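Local coordinates for sulfur carrier protein ThiS adenylyltransferase (Escherichia coli, PDB 1ZUD) that catalyses the ATP-dependent adenylation of the C-terminal glycine carboxyl group of the sulfur carrier ThiS in thiamine biosynthesis, at residues Tyr46-Gly51 with Pro96-Thr101; Ile72-Glu77 with Ser84-Gln89; Ala149-Phe154 with Gly195-Leu200; Leu219-Gly224 with Arg230-Arg235. All blocks are in the same frame, centred on the assembly; numbering follows the deposited sequence. Where two conformers were deposited one is given.

Interaction 1 of 4, residues Tyr46-Gly51 with Pro96-Thr101; sequences YLAGAG and PDIQLT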
loop_
_atom_site.group_PDB
_atom_site.type_symbol
_atom_site.label_atom_id
_atom_site.label_comp_id
_atom_site.label_asym_id
_atom_site.label_seq_id
_atom_site.Cartn_x
_atom_site.Cartn_y
_atom_site.Cartn_z
ATOM N N TYR C 46 1.577 1.169 12.699
ATOM C CA TYR C 46 1.160 -0.238 12.521
ATOM C C TYR C 46 1.961 -1.214 13.343
ATOM O O TYR C 46 1.431 -2.245 13.816
ATOM C CB TYR C 46 1.206 -0.648 11.032
ATOM C CG TYR C 46 0.025 -0.093 10.278
ATOM C CD1 TYR C 46 0.177 1.030 9.443
ATOM C CD2 TYR C 46 -1.257 -0.602 10.498
ATOM C CE1 TYR C 46 -0.921 1.651 8.866
ATOM C CE2 TYR C 46 -2.390 -0.007 9.889
ATOM C CZ TYR C 46 -2.199 1.129 9.075
ATOM O OH TYR C 46 -3.270 1.709 8.448
ATOM N N LEU C 47 3.252 -0.948 13.469
ATOM C CA LEU C 47 4.128 -1.837 14.266
ATOM C C LEU C 47 3.713 -1.702 15.746
ATOM O O LEU C 47 3.657 -2.696 16.489
ATOM C CB LEU C 47 5.586 -1.454 14.017
ATOM C CG LEU C 47 6.417 -2.394 13.088
ATOM C CD1 LEU C 47 5.609 -3.517 12.417
ATOM C CD2 LEU C 47 7.150 -1.538 12.096
ATOM N N ALA C 48 3.425 -0.478 16.184
ATOM C CA ALA C 48 2.945 -0.313 17.573
ATOM C C ALA C 48 1.605 -1.053 17.764
ATOM O O ALA C 48 1.385 -1.746 18.782
ATOM C CB ALA C 48 2.744 1.159 17.901
ATOM N N GLY C 49 0.702 -0.893 16.799
ATOM C CA GLY C 49 -0.586 -1.540 16.932
ATOM C C GLY C 49 -0.434 -3.038 16.926
ATOM O O GLY C 49 -1.217 -3.726 17.590
ATOM N N ALA C 50 0.556 -3.546 16.187
ATOM C CA ALA C 50 0.814 -4.987 16.081
ATOM C C ALA C 50 1.428 -5.657 17.330
ATOM O O ALA C 50 1.508 -6.905 17.415
ATOM C CB ALA C 50 1.776 -5.265 14.863
ATOM N N GLY C 51 1.933 -4.853 18.256
ATOM C CA GLY C 51 2.550 -5.416 19.432
ATOM C C GLY C 51 4.041 -5.739 19.329
ATOM O O GLY C 51 4.526 -6.635 20.033
ATOM N N PRO C 96 0.280 1.850 25.258
ATOM C CA PRO C 96 1.122 2.110 26.431
ATOM C C PRO C 96 1.779 0.874 27.002
ATOM O O PRO C 96 2.468 0.958 27.990
ATOM C CB PRO C 96 0.140 2.723 27.443
ATOM C CG PRO C 96 -1.164 2.008 27.133
ATOM C CD PRO C 96 -1.163 1.906 25.590
ATOM N N ASP C 97 1.574 -0.275 26.375
ATOM C CA ASP C 97 2.120 -1.525 26.893
ATOM C C ASP C 97 3.395 -2.018 26.225
ATOM O O ASP C 97 3.926 -3.071 26.551
ATOM C CB ASP C 97 1.029 -2.615 26.827
ATOM C CG ASP C 97 -0.174 -2.273 27.732
ATOM O OD1 ASP C 97 0.068 -1.629 28.763
ATOM O OD2 ASP C 97 -1.324 -2.636 27.433
ATOM N N ILE C 98 3.918 -1.266 25.288
ATOM C CA ILE C 98 5.172 -1.724 24.687
ATOM C C ILE C 98 6.261 -0.700 25.015
ATOM O O ILE C 98 5.941 0.396 25.496
ATOM C CB ILE C 98 5.018 -1.939 23.156
ATOM C CG1 ILE C 98 4.395 -0.698 22.496
ATOM C CG2 ILE C 98 4.198 -3.221 22.910
ATOM C CD1 ILE C 98 4.351 -0.789 20.978
ATOM N N GLN C 99 7.529 -1.068 24.792
ATOM C CA GLN C 99 8.668 -0.185 25.038
ATOM C C GLN C 99 8.918 0.782 23.866
ATOM O O GLN C 99 9.239 0.351 22.738
ATOM C CB GLN C 99 9.918 -1.043 25.305
ATOM C CG GLN C 99 11.219 -0.268 25.463
ATOM C CD GLN C 99 11.154 0.827 26.526
ATOM O OE1 GLN C 99 10.678 0.600 27.644
ATOM N NE2 GLN C 99 11.647 2.019 26.183
ATOM N N LEU C 100 8.774 2.082 24.097
ATOM C CA LEU C 100 8.998 3.032 22.990
ATOM C C LEU C 100 10.192 3.921 23.255
ATOM O O LEU C 100 10.149 4.753 24.123
ATOM C CB LEU C 100 7.728 3.870 22.731
ATOM C CG LEU C 100 6.481 3.082 22.259
ATOM C CD1 LEU C 100 5.232 4.000 22.270
ATOM C CD2 LEU C 100 6.704 2.502 20.835
ATOM N N THR C 101 11.265 3.751 22.480
ATOM C CA THR C 101 12.481 4.519 22.686
ATOM C C THR C 101 12.725 5.599 21.632
ATOM O O THR C 101 12.739 5.316 20.434
ATOM C CB THR C 101 13.674 3.532 22.723
ATOM O OG1 THR C 101 13.451 2.622 23.792
ATOM C CG2 THR C 101 15.022 4.249 22.903
#
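The Schellman motif that closes helix 40-50 of this Rossmann-type fold presents Ala48 and Gly51 to Ile98, the residue just ahead of strand 99-103. Gly51 leaves the helix with a positive phi of 88°, and two bonds return to the last turn, one of them from Gly51 N to Ala48 O (3.2 Å). At these backbone angles a CB would be jammed against the preceding carbonyl oxygen, which calls for glycine whatever its neighbours.

Between the two segments the contact is apolar, and Ile98 makes it with both branches. In the conformer described (a second was deposited, so the fine detail is less certain) its longer branch ends over the helix backbone: CD1 is 3.7 Å from Ala48 CA, and this methyl lies 4.0 Å from Ala48 CB. The reach follows from the torsions. CG1 stands between the backbone N and the carbonyl carbon, chi1 51°, and an extended chi2 of 174° then carries CD1 straight out to the helix. The shorter branch is directed at the glycine turn, Ile98 CG2 standing 4.4 Å from Gly51 C. No hydrogen bond joins 46-51 to 96-101, and the buried area is a modest 130 Å².

Polar ends of the helix are answered from outside: Ala48 O takes a bond from Asn95 ND2, and Ala50 O from Gln12 and Gln23. Helix 83-94 touches Ala48 through Leu91 and Leu94, strand 54-58 adds Leu55, and helix 191-210 packs on the Tyr46, Leu47 and Ala50 side chains.

Interaction 2 of 4, residues Ile72-Glu77 with Ser84-Gln89; sequences ILFTTE and SQVSQQ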
loop_
_atom_site.group_PDB
_atom_site.type_symbol
_atom_site.label_atom_id
_atom_site.label_comp_id
_atom_site.label_asym_id
_atom_site.label_seq_id
_atom_site.Cartn_x
_atom_site.Cartn_y
_atom_site.Cartn_z
ATOM N N ILE C 72 1.176 11.291 9.133
ATOM C CA ILE C 72 -0.083 11.046 9.851
ATOM C C ILE C 72 -0.093 10.826 11.340
ATOM O O ILE C 72 -1.166 10.737 11.949
ATOM C CB ILE C 72 -0.852 9.858 9.219
ATOM C CG1 ILE C 72 -0.081 8.555 9.472
ATOM C CG2 ILE C 72 -1.070 10.107 7.728
ATOM C CD1 ILE C 72 -0.696 7.347 8.813
ATOM N N LEU C 73 1.080 10.722 11.933
ATOM C CA LEU C 73 1.187 10.531 13.360
ATOM C C LEU C 73 1.150 11.885 14.083
ATOM O O LEU C 73 0.820 11.930 15.253
ATOM C CB LEU C 73 2.513 9.835 13.664
ATOM C CG LEU C 73 2.899 9.384 15.063
ATOM C CD1 LEU C 73 1.740 8.441 15.520
ATOM C CD2 LEU C 73 4.306 8.604 15.059
ATOM N N PHE C 74 1.468 12.970 13.373
ATOM C CA PHE C 74 1.573 14.311 13.955
ATOM C C PHE C 74 0.332 15.216 13.807
ATOM O O PHE C 74 -0.535 14.929 13.025
ATOM C CB PHE C 74 2.784 15.010 13.327
ATOM C CG PHE C 74 4.019 14.148 13.308
ATOM C CD1 PHE C 74 4.779 14.026 12.171
ATOM C CD2 PHE C 74 4.426 13.476 14.473
ATOM C CE1 PHE C 74 5.948 13.234 12.183
ATOM C CE2 PHE C 74 5.575 12.700 14.500
ATOM C CZ PHE C 74 6.336 12.584 13.342
ATOM N N THR C 75 0.244 16.291 14.580
ATOM C CA THR C 75 -0.898 17.180 14.428
ATOM C C THR C 75 -0.422 18.626 14.460
ATOM O O THR C 75 0.767 18.925 14.666
ATOM C CB THR C 75 -1.949 16.989 15.548
ATOM O OG1 THR C 75 -1.416 17.459 16.778
ATOM C CG2 THR C 75 -2.339 15.533 15.698
ATOM N N THR C 76 -1.352 19.540 14.238
ATOM C CA THR C 76 -0.999 20.940 14.234
ATOM C C THR C 76 -0.433 21.343 15.595
ATOM O O THR C 76 0.419 22.219 15.670
ATOM C CB THR C 76 -2.256 21.818 13.848
ATOM O OG1 THR C 76 -2.562 21.612 12.468
ATOM C CG2 THR C 76 -1.984 23.288 13.996
ATOM N N GLU C 77 -0.880 20.689 16.663
ATOM C CA GLU C 77 -0.386 21.013 18.004
ATOM C C GLU C 77 1.069 20.583 18.203
ATOM O O GLU C 77 1.723 21.007 19.151
ATOM C CB GLU C 77 -1.249 20.342 19.093
ATOM C CG GLU C 77 -2.700 20.830 19.151
ATOM C CD GLU C 77 -3.674 19.911 18.400
ATOM O OE1 GLU C 77 -3.363 19.504 17.250
ATOM O OE2 GLU C 77 -4.754 19.603 18.967
ATOM N N SER C 84 11.014 12.599 17.178
ATOM C CA SER C 84 11.088 11.329 17.917
ATOM C C SER C 84 10.336 11.403 19.261
ATOM O O SER C 84 9.693 10.434 19.696
ATOM C CB SER C 84 12.564 10.887 18.098
ATOM O OG SER C 84 13.226 11.647 19.086
ATOM N N GLN C 85 10.365 12.568 19.896
ATOM C CA GLN C 85 9.665 12.736 21.175
ATOM C C GLN C 85 8.158 12.704 20.985
ATOM O O GLN C 85 7.438 12.034 21.741
ATOM C CB GLN C 85 10.082 14.059 21.824
ATOM C CG GLN C 85 9.189 14.545 22.996
ATOM C CD GLN C 85 9.588 15.960 23.480
ATOM O OE1 GLN C 85 8.727 16.824 23.696
ATOM N NE2 GLN C 85 10.887 16.191 23.645
ATOM N N VAL C 86 7.672 13.474 20.005
ATOM C CA VAL C 86 6.251 13.534 19.669
ATOM C C VAL C 86 5.750 12.127 19.285
ATOM O O VAL C 86 4.673 11.705 19.700
ATOM C CB VAL C 86 6.005 14.515 18.445
ATOM C CG1 VAL C 86 4.599 14.364 17.905
ATOM C CG2 VAL C 86 6.262 15.987 18.867
ATOM N N SER C 87 6.526 11.424 18.463
ATOM C CA SER C 87 6.188 10.065 18.008
ATOM C C SER C 87 6.079 9.116 19.203
ATOM O O SER C 87 5.123 8.350 19.307
ATOM C CB SER C 87 7.280 9.528 17.037
ATOM O OG SER C 87 7.294 10.250 15.795
ATOM N N GLN C 88 7.065 9.170 20.099
ATOM C CA GLN C 88 7.053 8.318 21.304
ATOM C C GLN C 88 5.794 8.648 22.115
ATOM O O GLN C 88 5.082 7.735 22.543
ATOM C CB GLN C 88 8.332 8.595 22.142
ATOM C CG GLN C 88 8.474 7.911 23.538
ATOM C CD GLN C 88 9.750 8.363 24.262
ATOM O OE1 GLN C 88 9.997 9.566 24.435
ATOM N NE2 GLN C 88 10.578 7.402 24.670
ATOM N N GLN C 89 5.457 9.932 22.253
ATOM C CA GLN C 89 4.270 10.279 23.052
ATOM C C GLN C 89 2.955 9.857 22.401
ATOM O O GLN C 89 2.056 9.330 23.041
ATOM C CB GLN C 89 4.269 11.799 23.317
ATOM C CG GLN C 89 5.444 12.180 24.181
ATOM C CD GLN C 89 5.535 13.666 24.474
ATOM O OE1 GLN C 89 4.806 14.477 23.895
ATOM N NE2 GLN C 89 6.452 14.032 25.363
#
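Phe74 points the edge of its ring at Ser87, while Leu73 comes in beside it and Val86 meets the ring obliquely. The contact folds residues 72-77 back onto helix 83-94, within the beta-alpha-beta crossover that links strand 54-58 to strand 99-103.

The evidence for the edge approach is positional: Ser87 OG lies near the ring plane, 3.3 Å from Phe74 CE2 and 3.5 Å from Phe74 CZ, so it faces ring hydrogens rather than the pi cloud. Such a placing is consistent with a weak CH-to-oxygen attraction. The hydroxyl has a stronger partner in Lys83 O, to which it is hydrogen-bonded one helical turn back; chi1 of -68°, with OG beside its own backbone N, fits that link. Val86 approaches with one branch only, CG1 standing 3.5 Å from Phe74 CD2. This methyl is anti to the Val86 backbone N, chi1 168°, which turns it to the loop.

Were Phe74 cut back to an alanine, Val86 CG1 and the Ser87 hydroxyl would probably lose their aromatic neighbour and a gap would open between loop and helix. The Phe74 side chain also touches that of Lys83, an ATP-binding residue, about 4 Å away at the nearest atoms. On the side of helix 40-50, Thr41 touches both Leu73 and Phe74.

Leu73 itself has two roles: its CB sits over one face of the Phe74 ring, offset toward the rim, and its CD2 methyl lies 3.5 Å from Ser87 OG and 3.7 Å from Ser87 CB.

Interaction 3 of 4, residues Ala149-Phe154 with Gly195-Leu200; sequences ASAVGF and GVMGTL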
loop_
_atom_site.group_PDB
_atom_site.type_symbol
_atom_site.label_atom_id
_atom_site.label_comp_id
_atom_site.label_asym_id
_atom_site.label_seq_id
_atom_site.Cartn_x
_atom_site.Cartn_y
_atom_site.Cartn_z
ATOM N N ALA C 149 12.538 1.266 1.916
ATOM C CA ALA C 149 11.552 1.754 0.932
ATOM C C ALA C 149 11.775 3.228 0.653
ATOM O O ALA C 149 12.447 3.891 1.398
ATOM C CB ALA C 149 10.111 1.511 1.458
ATOM N N SER C 150 11.220 3.720 -0.455
ATOM C CA SER C 150 11.357 5.109 -0.815
ATOM C C SER C 150 10.120 5.481 -1.653
ATOM O O SER C 150 9.359 4.603 -2.147
ATOM C CB SER C 150 12.641 5.319 -1.651
ATOM O OG SER C 150 12.598 4.484 -2.798
ATOM N N ALA C 151 9.892 6.783 -1.794
ATOM C CA ALA C 151 8.778 7.225 -2.625
ATOM C C ALA C 151 9.006 8.665 -3.009
ATOM O O ALA C 151 9.613 9.388 -2.236
ATOM C CB ALA C 151 7.431 7.080 -1.833
ATOM N N VAL C 152 8.523 9.067 -4.189
ATOM C CA VAL C 152 8.626 10.455 -4.640
ATOM C C VAL C 152 7.557 10.573 -5.704
ATOM O O VAL C 152 7.318 9.619 -6.435
ATOM C CB VAL C 152 10.078 10.842 -5.223
ATOM C CG1 VAL C 152 10.340 10.223 -6.588
ATOM C CG2 VAL C 152 10.199 12.359 -5.356
ATOM N N GLY C 153 6.876 11.723 -5.789
ATOM C CA GLY C 153 5.856 11.856 -6.811
ATOM C C GLY C 153 4.792 10.793 -6.637
ATOM O O GLY C 153 4.207 10.667 -5.567
ATOM N N PHE C 154 4.511 10.021 -7.692
ATOM C CA PHE C 154 3.547 8.941 -7.564
ATOM C C PHE C 154 4.267 7.574 -7.501
ATOM O O PHE C 154 3.622 6.529 -7.585
ATOM C CB PHE C 154 2.591 8.932 -8.775
ATOM C CG PHE C 154 1.517 10.001 -8.714
ATOM C CD1 PHE C 154 0.247 9.705 -8.218
ATOM C CD2 PHE C 154 1.791 11.300 -9.144
ATOM C CE1 PHE C 154 -0.766 10.712 -8.156
ATOM C CE2 PHE C 154 0.793 12.313 -9.087
ATOM C CZ PHE C 154 -0.471 12.013 -8.598
ATOM N N GLY C 195 2.775 6.735 1.998
ATOM C CA GLY C 195 2.100 6.005 3.075
ATOM C C GLY C 195 1.971 4.507 2.752
ATOM O O GLY C 195 2.205 3.669 3.644
ATOM N N VAL C 196 1.609 4.159 1.518
ATOM C CA VAL C 196 1.490 2.751 1.247
ATOM C C VAL C 196 2.849 2.037 1.350
ATOM O O VAL C 196 2.909 0.919 1.873
ATOM C CB VAL C 196 0.870 2.393 -0.135
ATOM C CG1 VAL C 196 -0.522 2.975 -0.245
ATOM C CG2 VAL C 196 1.735 2.796 -1.254
ATOM N N MET C 197 3.924 2.711 0.954
ATOM C CA MET C 197 5.263 2.085 1.034
ATOM C C MET C 197 5.651 1.869 2.476
ATOM O O MET C 197 6.187 0.823 2.836
ATOM C CB MET C 197 6.320 2.954 0.318
ATOM C CG MET C 197 5.969 3.259 -1.158
ATOM S SD MET C 197 5.441 1.834 -2.194
ATOM C CE MET C 197 6.988 0.768 -2.058
ATOM N N GLY C 198 5.391 2.855 3.343
ATOM C CA GLY C 198 5.762 2.625 4.725
ATOM C C GLY C 198 4.899 1.568 5.387
ATOM O O GLY C 198 5.377 0.801 6.230
ATOM N N THR C 199 3.609 1.544 5.053
ATOM C CA THR C 199 2.722 0.518 5.629
ATOM C C THR C 199 3.213 -0.870 5.160
ATOM O O THR C 199 3.180 -1.863 5.932
ATOM C CB THR C 199 1.247 0.753 5.178
ATOM O OG1 THR C 199 0.875 2.056 5.613
ATOM C CG2 THR C 199 0.269 -0.267 5.837
ATOM N N LEU C 200 3.641 -0.957 3.901
ATOM C CA LEU C 200 4.166 -2.252 3.387
ATOM C C LEU C 200 5.455 -2.649 4.124
ATOM O O LEU C 200 5.693 -3.816 4.326
ATOM C CB LEU C 200 4.433 -2.171 1.884
ATOM C CG LEU C 200 3.113 -2.183 1.115
ATOM C CD1 LEU C 200 3.404 -1.849 -0.380
ATOM C CD2 LEU C 200 2.396 -3.523 1.353
#
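Met197 of helix 191-210 lies against Ala149 and Ala151 of strand 146-152, and its side chain makes every close contact between the two segments. A helix here packs on one side of the mixed sheet of the Rossmann-type ThiF fold. The short axes are nearly antiparallel, at 173°, and approach to 8.0 Å, close enough for small strand residues to meet the helix through their methyls.

The apolar contacts come first. Ala149 CB stands 4.2 Å from Met197 CB, and one strand repeat further on Ala151 CB stands 4.1 Å from Met197 CG. Both alanines point toward the helix, and the methionine spans the pair by its first two carbons. Bends at chi2 (-48°) and chi3 (-60°) turn the thioether out of line with CB and CG, and SD packs near Phe222 CB.

A second kind of contact is polar to apolar: Met197 CG lies 3.8 Å from Ser150 O, so the methylene packs beside a strand carbonyl. Met197 thus backs a strand that holds the ThiS chain, through Ser150 OG to Ile63 O of ThiS and through the Ala151 backbone.

Hydrogen bonds occur within the helix, not between strand and helix. Gly195 O receives Thr199 N and Thr199 OG1, each at 2.9 Å, from opposite faces of the carbonyl plane.

Around this seat, Leu158 of strand 155-161 touches Ala149, Met197 and Leu200, Phe222 and Trp229 of the last two strands close on Met197, and the second subunit of the homodimer packs on Val196, Thr199 and Leu200.

Interaction 4 of 4, residues Leu219-Gly224 with Arg230-Arg235; sequences LRLFDG and RSLALR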
loop_
_atom_site.group_PDB
_atom_site.type_symbol
_atom_site.label_atom_id
_atom_site.label_comp_id
_atom_site.label_asym_id
_atom_site.label_seq_id
_atom_site.Cartn_x
_atom_site.Cartn_y
_atom_site.Cartn_z
ATOM N N LEU C 219 12.922 -6.557 -5.672
ATOM C CA LEU C 219 12.695 -5.129 -5.667
ATOM C C LEU C 219 11.233 -4.942 -6.161
ATOM O O LEU C 219 10.864 -5.467 -7.208
ATOM C CB LEU C 219 13.684 -4.402 -6.604
ATOM C CG LEU C 219 13.385 -2.920 -6.832
ATOM C CD1 LEU C 219 13.586 -2.176 -5.495
ATOM C CD2 LEU C 219 14.291 -2.347 -7.941
ATOM N N ARG C 220 10.395 -4.283 -5.343
ATOM C CA ARG C 220 9.000 -4.056 -5.702
ATOM C C ARG C 220 8.831 -2.577 -6.073
ATOM O O ARG C 220 9.194 -1.694 -5.318
ATOM C CB ARG C 220 8.133 -4.497 -4.528
ATOM C CG ARG C 220 8.184 -6.020 -4.381
ATOM C CD ARG C 220 7.909 -6.504 -2.960
ATOM N NE ARG C 220 6.571 -6.093 -2.499
ATOM C CZ ARG C 220 6.116 -6.272 -1.258
ATOM N NH1 ARG C 220 6.878 -6.870 -0.327
ATOM N NH2 ARG C 220 4.911 -5.813 -0.928
ATOM N N LEU C 221 8.323 -2.314 -7.260
ATOM C CA LEU C 221 8.187 -0.942 -7.752
ATOM C C LEU C 221 6.701 -0.625 -7.937
ATOM O O LEU C 221 5.930 -1.416 -8.482
ATOM C CB LEU C 221 8.928 -0.757 -9.095
ATOM C CG LEU C 221 10.413 -1.242 -9.105
ATOM C CD1 LEU C 221 10.983 -1.139 -10.553
ATOM C CD2 LEU C 221 11.286 -0.408 -8.186
ATOM N N PHE C 222 6.314 0.541 -7.467
ATOM C CA PHE C 222 4.905 0.935 -7.553
ATOM C C PHE C 222 4.764 2.211 -8.391
ATOM O O PHE C 222 5.482 3.174 -8.169
ATOM C CB PHE C 222 4.371 1.167 -6.109
ATOM C CG PHE C 222 2.913 1.637 -6.052
ATOM C CD1 PHE C 222 1.930 0.974 -6.769
ATOM C CD2 PHE C 222 2.557 2.716 -5.259
ATOM C CE1 PHE C 222 0.579 1.359 -6.721
ATOM C CE2 PHE C 222 1.189 3.137 -5.179
ATOM C CZ PHE C 222 0.211 2.461 -5.905
ATOM N N ASP C 223 3.852 2.216 -9.362
ATOM C CA ASP C 223 3.547 3.461 -10.104
ATOM C C ASP C 223 2.074 3.782 -9.624
ATOM O O ASP C 223 1.132 3.147 -10.060
ATOM C CB ASP C 223 3.558 3.218 -11.624
ATOM C CG ASP C 223 3.157 4.472 -12.431
ATOM O OD1 ASP C 223 2.460 5.387 -11.892
ATOM O OD2 ASP C 223 3.519 4.520 -13.624
ATOM N N GLY C 224 1.920 4.783 -8.755
ATOM C CA GLY C 224 0.618 5.145 -8.203
ATOM C C GLY C 224 -0.325 5.780 -9.198
ATOM O O GLY C 224 -1.520 5.918 -8.914
ATOM N N ARG C 230 5.437 -3.950 -10.065
ATOM C CA ARG C 230 6.242 -4.982 -10.761
ATOM C C ARG C 230 7.253 -5.440 -9.729
ATOM O O ARG C 230 7.594 -4.670 -8.833
ATOM C CB ARG C 230 6.895 -4.448 -12.019
ATOM C CG ARG C 230 7.911 -3.448 -11.854
ATOM C CD ARG C 230 7.753 -2.452 -13.011
ATOM N NE ARG C 230 7.623 -3.173 -14.259
ATOM C CZ ARG C 230 7.318 -2.627 -15.432
ATOM N NH1 ARG C 230 7.093 -1.323 -15.549
ATOM N NH2 ARG C 230 7.267 -3.412 -16.489
ATOM N N SER C 231 7.680 -6.705 -9.819
ATOM C CA SER C 231 8.628 -7.300 -8.892
ATOM C C SER C 231 9.824 -7.727 -9.696
ATOM O O SER C 231 9.667 -8.452 -10.687
ATOM C CB SER C 231 8.027 -8.545 -8.209
ATOM O OG SER C 231 7.063 -8.155 -7.225
ATOM N N LEU C 232 11.007 -7.300 -9.270
ATOM C CA LEU C 232 12.251 -7.655 -9.993
ATOM C C LEU C 232 13.148 -8.439 -9.045
ATOM O O LEU C 232 13.267 -8.093 -7.872
ATOM C CB LEU C 232 12.962 -6.376 -10.454
ATOM C CG LEU C 232 12.040 -5.450 -11.266
ATOM C CD1 LEU C 232 12.762 -4.100 -11.488
ATOM C CD2 LEU C 232 11.691 -6.138 -12.645
ATOM N N ALA C 233 13.765 -9.507 -9.548
ATOM C CA ALA C 233 14.642 -10.316 -8.696
ATOM C C ALA C 233 15.945 -9.567 -8.560
ATOM O O ALA C 233 16.554 -9.209 -9.587
ATOM C CB ALA C 233 14.893 -11.721 -9.374
ATOM N N LEU C 234 16.395 -9.333 -7.318
ATOM C CA LEU C 234 17.644 -8.642 -7.076
ATOM C C LEU C 234 18.810 -9.616 -7.438
ATOM O O LEU C 234 18.583 -10.820 -7.602
ATOM C CB LEU C 234 17.756 -8.239 -5.593
ATOM C CG LEU C 234 16.791 -7.066 -5.221
ATOM C CD1 LEU C 234 16.757 -6.855 -3.722
ATOM C CD2 LEU C 234 17.286 -5.808 -5.934
ATOM N N ARG C 235 20.023 -9.100 -7.558
ATOM C CA ARG C 235 21.169 -9.995 -7.872
ATOM C C ARG C 235 22.414 -9.410 -7.231
ATOM O O ARG C 235 22.716 -8.232 -7.411
ATOM C CB ARG C 235 21.390 -10.069 -9.396
ATOM C CG ARG C 235 22.636 -10.879 -9.848
ATOM C CD ARG C 235 22.350 -12.392 -10.022
ATOM N NE ARG C 235 23.558 -13.180 -10.350
ATOM C CZ ARG C 235 24.402 -13.725 -9.458
ATOM N NH1 ARG C 235 24.201 -13.596 -8.147
ATOM N NH2 ARG C 235 25.468 -14.407 -9.877
#
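Leu221 leans over Arg230 and Leu232 on one face of their two strands, and its side chain can be followed outward atom by atom. CB is the first to touch: Leu221 CB stands 4.0 Å from Arg230 CG, the aliphatic part of the directly paired residue. At the next bond CG is set anti to the carbonyl carbon, chi1 -51°, and this carries the branch point along the face. From there the CD1 methyl reaches the tip of the next residue but one, 3.6 Å from Leu232 CD1, the two leucines crossing at about a right angle. The same Leu221 CD1 also remains 4.1 Å from Arg230 CG, so this methyl touches both residues.

These strands, 218-223 and 228-233, form a beta hairpin at the edge of this chain's sheet, where the Ala233 backbone bonds the ThiS chain. Leu221 and Arg230 are an antiparallel hydrogen-bonded pair: Leu221 N gives a nearly straight bond to Arg230 O (2.9 Å, 173° at the hydrogen), and Arg230 N returns one to Leu221 O at 3.0 Å. The Leu219-Leu232 pair repeats the pattern, with Leu219 N 2.7 Å from Leu232 O. Leu234, beyond the strand, turns its CD2 back to within 3.9 Å of Leu219 CB.

The leucine-bearing face meets ThiS, whose Phe60 packs on Leu219, while the guanidinium of Arg230 forms a salt bridge with Asp7 of the ThiS chain. On the other face the non-hydrogen-bonded pair sets Arg220 CG 3.7 Å from Ser231 OG, and Arg220 NH1 continues to a salt bridge with Glu204.

How the interactions relate
Along the chain interaction 2 is nested inside the loop closed by interaction 1, and interactions 3 and 4 follow in series. The first two, centres about 15 Å apart, touch where Gln88 NE2 lies 2.7 Å from Leu100 O, a probable hydrogen bond. Interactions 3 and 4, about 13 Å apart by centres, meet at Phe154 O and Gly224 N, 2.7 Å apart. Tyr46 CE1 packs 3.7 Å from Thr199 OG1, joining interactions 1 and 3. Interactions 1, 3 and 4 reach one mixed sheet; 1 and 4 lie near its two ends, their centres about 29 Å apart. Interaction 2 borders the ATP site; interaction 3 lies near it too and, like interaction 4, reaches ThiS. All four touch the second subunit.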